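Local coordinates for 5-oxopent-3-ene-1,2,5-tricarboxylate decarboxylase (PDB 6IYM), which belongs to the fumarylacetoacetate hydrolase family, a mixed beta fold in which acidic side chains hold a magnesium ion, at residues R24-Y32 / M46-L56. Sequence-based numbering, arbitrary orientation.
Sequences RYDVTPQVY and MDVDLDVAPRL
With CG2 of V48 anti to the backbone N and the Q30 chain bent at chi2 (109°), the two side chains cross at about a right angle, CG2 lying 3.6 Å from Q30 CB. They join an N-terminal strand-to-helix unit, strand 23-26 leading into the short helix 28-31, to the irregular loop 46-56 on the surface of this fumarylacetoacetate hydrolase fold. D26 precedes the turn into the helix, and its OD1 makes a capping bond, accepting from T28 N at 3.0 Å and also from T28 OG1, while OD2 pairs with R15, a role suited to a short carboxylate. Branched, apolar V27 touches V48 CG2 with its CG1 and also packs on I16 and W5. Long, flexible M46 brings its methyl CE obliquely to CE2 of Y32 at 3.6 Å. On the strand side of the helix, small A53 sets its CB 3.1 Å from D26 O. No hydrogen bond spans the contact: Q30 NE2 lies 2.7 Å from D49 O, but at a poor angle. Y25 and R55 make CA-H...O contacts instead. Y25 CA reaches P54 O at 3.5 Å, and that oxygen lies in plane at the Y25 ring edge, 3.7 Å from CD1.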
loop_
_atom_site.group_PDB
_atom_site.type_symbol
_atom_site.label_atom_id
_atom_site.label_comp_id
_atom_site.label_asym_id
_atom_site.label_seq_id
_atom_site.Cartn_x
_atom_site.Cartn_y
_atom_site.Cartn_z
ATOM N N ARG A 24 -18.568 -13.916 24.429
ATOM C CA ARG A 24 -17.677 -12.793 24.057
ATOM C C ARG A 24 -17.317 -11.985 25.308
ATOM O O ARG A 24 -18.149 -11.154 25.760
ATOM C CB ARG A 24 -18.375 -11.979 22.967
ATOM C CG ARG A 24 -18.676 -12.814 21.736
ATOM C CD ARG A 24 -18.902 -12.000 20.484
ATOM N NE ARG A 24 -18.378 -12.739 19.339
ATOM C CZ ARG A 24 -18.692 -12.504 18.070
ATOM N NH1 ARG A 24 -19.553 -11.544 17.764
ATOM N NH2 ARG A 24 -18.149 -13.247 17.116
ATOM N N TYR A 25 -16.108 -12.219 25.827
ATOM C CA TYR A 25 -15.541 -11.530 27.012
ATOM C C TYR A 25 -14.824 -10.277 26.507
ATOM O O TYR A 25 -14.172 -10.354 25.443
ATOM C CB TYR A 25 -14.638 -12.485 27.804
ATOM C CG TYR A 25 -15.139 -13.906 27.813
ATOM C CD1 TYR A 25 -16.274 -14.261 28.526
ATOM C CD2 TYR A 25 -14.517 -14.890 27.059
ATOM C CE1 TYR A 25 -16.764 -15.558 28.508
ATOM C CE2 TYR A 25 -14.994 -16.192 27.030
ATOM C CZ TYR A 25 -16.124 -16.532 27.757
ATOM O OH TYR A 25 -16.603 -17.813 27.725
ATOM N N ASP A 26 -14.989 -9.157 27.218
ATOM C CA ASP A 26 -14.193 -7.915 27.024
ATOM C C ASP A 26 -12.857 -8.083 27.766
ATOM O O ASP A 26 -12.875 -8.156 29.002
ATOM C CB ASP A 26 -14.994 -6.694 27.484
ATOM C CG ASP A 26 -14.194 -5.408 27.497
ATOM O OD1 ASP A 26 -12.961 -5.484 27.291
ATOM O OD2 ASP A 26 -14.814 -4.340 27.713
ATOM N N VAL A 27 -11.737 -8.142 27.040
ATOM C CA VAL A 27 -10.392 -8.488 27.592
ATOM C C VAL A 27 -9.514 -7.240 27.678
ATOM O O VAL A 27 -8.331 -7.384 28.043
ATOM C CB VAL A 27 -9.666 -9.552 26.747
ATOM C CG1 VAL A 27 -10.465 -10.838 26.656
ATOM C CG2 VAL A 27 -9.298 -9.025 25.364
ATOM N N THR A 28 -10.043 -6.062 27.358
ATOM C CA THR A 28 -9.215 -4.835 27.211
ATOM C C THR A 28 -8.307 -4.688 28.434
ATOM O O THR A 28 -7.106 -4.490 28.263
ATOM C CB THR A 28 -10.113 -3.626 26.916
ATOM O OG1 THR A 28 -11.042 -4.075 25.928
ATOM C CG2 THR A 28 -9.369 -2.398 26.442
ATOM N N PRO A 29 -8.840 -4.765 29.686
ATOM C CA PRO A 29 -8.025 -4.601 30.892
ATOM C C PRO A 29 -6.775 -5.490 30.974
ATOM O O PRO A 29 -5.714 -4.947 31.234
ATOM C CB PRO A 29 -9.001 -4.947 32.031
ATOM C CG PRO A 29 -10.353 -4.535 31.485
ATOM C CD PRO A 29 -10.269 -4.911 30.017
ATOM N N GLN A 30 -6.891 -6.803 30.755
ATOM C CA GLN A 30 -5.723 -7.728 30.890
ATOM C C GLN A 30 -4.649 -7.402 29.846
ATOM O O GLN A 30 -3.465 -7.590 30.178
ATOM C CB GLN A 30 -6.098 -9.205 30.750
ATOM C CG GLN A 30 -6.500 -9.873 32.057
ATOM C CD GLN A 30 -7.981 -10.158 32.089
ATOM O OE1 GLN A 30 -8.804 -9.263 31.887
ATOM N NE2 GLN A 30 -8.325 -11.417 32.326
ATOM N N VAL A 31 -5.041 -6.944 28.648
ATOM C CA VAL A 31 -4.124 -6.774 27.475
ATOM C C VAL A 31 -3.621 -5.318 27.387
ATOM O O VAL A 31 -2.661 -5.088 26.630
ATOM C CB VAL A 31 -4.775 -7.261 26.159
ATOM C CG1 VAL A 31 -5.257 -8.695 26.268
ATOM C CG2 VAL A 31 -5.905 -6.370 25.679
ATOM N N TYR A 32 -4.219 -4.377 28.131
ATOM C CA TYR A 32 -3.692 -2.998 28.366
ATOM C C TYR A 32 -3.561 -2.228 27.046
ATOM O O TYR A 32 -2.530 -1.570 26.836
ATOM C CB TYR A 32 -2.342 -3.023 29.101
ATOM C CG TYR A 32 -2.382 -3.691 30.450
ATOM C CD1 TYR A 32 -2.969 -3.066 31.540
ATOM C CD2 TYR A 32 -1.868 -4.966 30.634
ATOM C CE1 TYR A 32 -3.047 -3.688 32.775
ATOM C CE2 TYR A 32 -1.933 -5.602 31.865
ATOM C CZ TYR A 32 -2.523 -4.959 32.940
ATOM O OH TYR A 32 -2.592 -5.575 34.155
ATOM N N MET A 46 -0.622 -11.371 26.183
ATOM C CA MET A 46 -0.554 -10.806 27.555
ATOM C C MET A 46 -1.383 -11.688 28.495
ATOM O O MET A 46 -2.504 -11.279 28.848
ATOM C CB MET A 46 -1.072 -9.362 27.575
ATOM C CG MET A 46 -0.789 -8.604 28.869
ATOM S SD MET A 46 0.975 -8.238 29.142
ATOM C CE MET A 46 0.917 -7.434 30.743
ATOM N N ASP A 47 -0.847 -12.871 28.827
ATOM C CA ASP A 47 -1.275 -13.782 29.926
ATOM C C ASP A 47 -2.669 -13.381 30.428
ATOM O O ASP A 47 -2.796 -13.003 31.614
ATOM C CB ASP A 47 -0.222 -13.790 31.045
ATOM C CG ASP A 47 -0.360 -14.916 32.061
ATOM O OD1 ASP A 47 0.058 -16.054 31.746
ATOM O OD2 ASP A 47 -0.876 -14.643 33.169
ATOM N N VAL A 48 -3.674 -13.448 29.548
ATOM C CA VAL A 48 -5.100 -13.165 29.888
ATOM C C VAL A 48 -5.730 -14.469 30.374
ATOM O O VAL A 48 -5.492 -15.517 29.731
ATOM C CB VAL A 48 -5.896 -12.560 28.713
ATOM C CG1 VAL A 48 -5.925 -13.458 27.483
ATOM C CG2 VAL A 48 -7.311 -12.206 29.135
ATOM N N ASP A 49 -6.471 -14.397 31.487
ATOM C CA ASP A 49 -7.259 -15.521 32.061
ATOM C C ASP A 49 -8.705 -15.039 32.237
ATOM O O ASP A 49 -8.918 -13.992 32.896
ATOM C CB ASP A 49 -6.628 -16.052 33.356
ATOM C CG ASP A 49 -6.596 -17.574 33.485
ATOM O OD1 ASP A 49 -6.518 -18.251 32.439
ATOM O OD2 ASP A 49 -6.631 -18.077 34.635
ATOM N N LEU A 50 -9.641 -15.760 31.611
ATOM C CA LEU A 50 -11.114 -15.580 31.720
ATOM C C LEU A 50 -11.560 -15.777 33.176
ATOM O O LEU A 50 -10.679 -15.911 34.063
ATOM C CB LEU A 50 -11.809 -16.546 30.744
ATOM C CG LEU A 50 -11.810 -18.055 31.043
ATOM C CD1 LEU A 50 -10.695 -18.510 31.982
ATOM C CD2 LEU A 50 -13.157 -18.507 31.588
ATOM N N ASP A 51 -12.878 -15.779 33.411
ATOM C CA ASP A 51 -13.503 -15.862 34.759
ATOM C C ASP A 51 -13.016 -14.653 35.566
ATOM O O ASP A 51 -12.547 -14.837 36.704
ATOM C CB ASP A 51 -13.196 -17.205 35.430
ATOM C CG ASP A 51 -14.181 -17.604 36.519
ATOM O OD1 ASP A 51 -15.059 -16.781 36.857
ATOM O OD2 ASP A 51 -14.066 -18.741 37.016
ATOM N N VAL A 52 -13.116 -13.465 34.967
ATOM C CA VAL A 52 -12.561 -12.190 35.512
ATOM C C VAL A 52 -13.346 -11.004 34.927
ATOM O O VAL A 52 -13.764 -10.145 35.730
ATOM C CB VAL A 52 -11.037 -12.098 35.257
ATOM C CG1 VAL A 52 -10.596 -10.736 34.741
ATOM C CG2 VAL A 52 -10.223 -12.478 36.489
ATOM N N ALA A 53 -13.561 -10.962 33.600
ATOM C CA ALA A 53 -14.032 -9.765 32.853
ATOM C C ALA A 53 -15.367 -10.029 32.149
ATOM O O ALA A 53 -15.787 -11.174 31.996
ATOM C CB ALA A 53 -12.949 -9.329 31.895
ATOM N N PRO A 54 -16.083 -8.966 31.710
ATOM C CA PRO A 54 -17.497 -9.065 31.323
ATOM C C PRO A 54 -17.900 -10.193 30.355
ATOM O O PRO A 54 -17.089 -11.055 30.074
ATOM C CB PRO A 54 -17.758 -7.719 30.623
ATOM C CG PRO A 54 -16.804 -6.766 31.298
ATOM C CD PRO A 54 -15.570 -7.592 31.591
ATOM N N ARG A 55 -19.151 -10.152 29.879
ATOM C CA ARG A 55 -19.731 -11.121 28.908
ATOM C C ARG A 55 -20.820 -10.409 28.088
ATOM O O ARG A 55 -21.914 -10.986 27.931
ATOM C CB ARG A 55 -20.255 -12.360 29.651
ATOM C CG ARG A 55 -21.357 -12.089 30.672
ATOM C CD ARG A 55 -20.883 -11.905 32.109
ATOM N NE ARG A 55 -21.526 -10.776 32.784
ATOM C CZ ARG A 55 -21.463 -10.505 34.091
ATOM N NH1 ARG A 55 -22.086 -9.441 34.570
ATOM N NH2 ARG A 55 -20.791 -11.287 34.919
ATOM N N LEU A 56 -20.515 -9.220 27.555
ATOM C CA LEU A 56 -21.522 -8.241 27.045
ATOM C C LEU A 56 -22.392 -8.863 25.937
ATOM O O LEU A 56 -22.066 -9.968 25.460
ATOM C CB LEU A 56 -20.812 -6.972 26.553
ATOM C CG LEU A 56 -21.525 -5.656 26.877
ATOM C CD1 LEU A 56 -21.329 -5.274 28.338
ATOM C CD2 LEU A 56 -21.050 -4.530 25.968
#